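Local structure of long form salivary protein D7L1 (Aedes aegypti, 3DXL) at residues A[137-142]-A[146-151]. The protein binds and sequesters biogenic amines and leukotrienes of the vertebrate host in two separate pockets, thereby modulating blood feeding by female mosquitoes. Residues are numbered along the deposited sequence; the frame is centred on the assembly and turned at random.
Sequences GLYEKL and IRQKKQ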
# COMPACT_ATOMS: atom_id res chain seq x y z
N GLY A 137 -12.10 -14.74 -6.52
CA GLY A 137 -12.62 -14.67 -7.88
C GLY A 137 -12.15 -13.44 -8.63
O GLY A 137 -11.83 -13.52 -9.81
N LEU A 138 -12.13 -12.30 -7.95
CA LEU A 138 -11.64 -11.07 -8.56
C LEU A 138 -10.15 -11.15 -8.92
O LEU A 138 -9.75 -10.76 -10.02
CB LEU A 138 -11.92 -9.88 -7.66
CG LEU A 138 -11.77 -8.46 -8.21
CD1 LEU A 138 -12.31 -8.31 -9.63
CD2 LEU A 138 -12.46 -7.48 -7.28
N TYR A 139 -9.34 -11.69 -8.01
CA TYR A 139 -7.91 -11.87 -8.33
C TYR A 139 -7.71 -12.75 -9.55
O TYR A 139 -6.82 -12.51 -10.35
CB TYR A 139 -7.16 -12.46 -7.14
CG TYR A 139 -6.65 -11.48 -6.11
CD1 TYR A 139 -5.71 -10.50 -6.45
CD2 TYR A 139 -7.07 -11.56 -4.79
CE1 TYR A 139 -5.22 -9.61 -5.48
CE2 TYR A 139 -6.59 -10.68 -3.82
CZ TYR A 139 -5.67 -9.71 -4.17
OH TYR A 139 -5.17 -8.83 -3.23
N GLU A 140 -8.54 -13.78 -9.70
CA GLU A 140 -8.45 -14.66 -10.87
C GLU A 140 -8.83 -13.92 -12.15
O GLU A 140 -8.14 -14.04 -13.17
CB GLU A 140 -9.31 -15.92 -10.67
CG GLU A 140 -8.80 -16.80 -9.53
CD GLU A 140 -9.20 -18.26 -9.62
OE1 GLU A 140 -10.24 -18.60 -10.25
OE2 GLU A 140 -8.47 -19.09 -9.03
N LYS A 141 -9.90 -13.13 -12.11
CA LYS A 141 -10.31 -12.30 -13.24
C LYS A 141 -9.19 -11.35 -13.67
O LYS A 141 -8.88 -11.22 -14.86
CB LYS A 141 -11.58 -11.50 -12.91
CG LYS A 141 -12.87 -12.31 -13.00
CD LYS A 141 -14.10 -11.40 -12.93
CE LYS A 141 -15.41 -12.16 -13.10
NZ LYS A 141 -15.58 -12.71 -14.48
N LEU A 142 -8.58 -10.70 -12.70
CA LEU A 142 -7.53 -9.72 -12.99
C LEU A 142 -6.20 -10.33 -13.41
O LEU A 142 -5.51 -9.77 -14.26
CB LEU A 142 -7.38 -8.76 -11.80
CG LEU A 142 -8.61 -7.90 -11.52
CD1 LEU A 142 -8.51 -7.26 -10.14
CD2 LEU A 142 -8.83 -6.84 -12.59
N ILE A 146 -3.01 -7.31 -11.94
CA ILE A 146 -2.93 -6.80 -10.58
C ILE A 146 -1.83 -7.57 -9.86
O ILE A 146 -1.61 -8.75 -10.14
CB ILE A 146 -4.29 -6.93 -9.83
CG1 ILE A 146 -4.30 -6.08 -8.55
CG2 ILE A 146 -4.62 -8.39 -9.55
CD1 ILE A 146 -5.63 -6.05 -7.82
N ARG A 147 -1.15 -6.91 -8.93
CA ARG A 147 -0.24 -7.65 -8.08
C ARG A 147 -1.06 -8.67 -7.27
O ARG A 147 -2.05 -8.33 -6.62
CB ARG A 147 0.52 -6.70 -7.16
CG ARG A 147 1.44 -7.37 -6.17
CD ARG A 147 0.77 -7.56 -4.81
NE ARG A 147 1.69 -8.24 -3.90
CZ ARG A 147 1.34 -8.78 -2.74
NH1 ARG A 147 2.25 -9.38 -1.99
NH2 ARG A 147 0.07 -8.69 -2.31
N GLN A 148 -0.63 -9.93 -7.32
CA GLN A 148 -1.34 -11.03 -6.67
C GLN A 148 -0.84 -11.22 -5.25
O GLN A 148 0.26 -10.78 -4.89
CB GLN A 148 -1.15 -12.33 -7.46
CG GLN A 148 -1.77 -12.30 -8.85
CD GLN A 148 -3.27 -12.51 -8.83
OE1 GLN A 148 -3.81 -13.23 -7.99
NE2 GLN A 148 -3.95 -11.88 -9.78
N LYS A 149 -1.64 -11.87 -4.41
CA LYS A 149 -1.17 -12.17 -3.07
C LYS A 149 0.12 -12.98 -3.14
O LYS A 149 0.25 -13.88 -3.97
CB LYS A 149 -2.25 -12.91 -2.27
CG LYS A 149 -3.49 -12.06 -2.04
CD LYS A 149 -4.55 -12.77 -1.20
CE LYS A 149 -4.28 -12.58 0.27
NZ LYS A 149 -5.42 -13.10 1.06
N LYS A 150 1.06 -12.63 -2.28
CA LYS A 150 2.36 -13.30 -2.16
C LYS A 150 3.29 -13.05 -3.36
O LYS A 150 4.30 -13.75 -3.53
CB LYS A 150 2.20 -14.81 -1.88
CG LYS A 150 1.32 -15.16 -0.68
CD LYS A 150 1.93 -14.76 0.66
CE LYS A 150 3.16 -15.60 1.02
NZ LYS A 150 2.89 -17.07 1.15
N GLN A 151 2.97 -12.05 -4.17
CA GLN A 151 3.81 -11.70 -5.32
C GLN A 151 4.62 -10.44 -5.04
O GLN A 151 4.08 -9.42 -4.63
CB GLN A 151 2.95 -11.52 -6.58
CG GLN A 151 3.78 -11.20 -7.82
CD GLN A 151 2.95 -10.99 -9.06
OE1 GLN A 151 1.80 -10.53 -9.00
NE2 GLN A 151 3.54 -11.31 -10.22
O HOH W 1 -2.39 -8.21 -3.77
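The loop between helices 132-142 and 153-161 turns back onto the last turn of helix 132-142, so that Y139 lies against I146, R147, Q148 and K149. Q148 supplies the direct hydrogen bond: its NE2 donates to the main-chain O of Y139 at 3.0 Å, nearly straight (164°) and within its own amide plane, though it arrives above the plane of the carbonyl. A bend at chi2 (-78°) folds the Q148 amide back to the helix, where NE2 also bonds to G143 O, so that two carbonyls at the helix end share one amide. Its OE1 rests 3.5 Å from CB of Y139.

The phenol ring reaches across the loop, crossing I146 and K149 at about a right angle. I146 CG2 and the carbonyl O of R147 lie at its edge, the latter 3.6 Å from Y139 CE1, while CG of K149 comes obliquely to within 3.8 Å of Y139 CE2. Beyond the ring, a single water joins Y139 OH, R147 O and R147 NH2. I146 CG2 sits between the ring edge and L142 CB, 3.6 Å from the latter, with I146 CD1 near L142 CD1.

Within the loop, Q148 N bonds to Q151 OE1, and the type II beta turn 148-151 closes through Q151 N to Q148 O. This turn holds K149, a leukotriene E4-binding residue, in the connection between two helices of an all-helical PBP/GOBP-family protein.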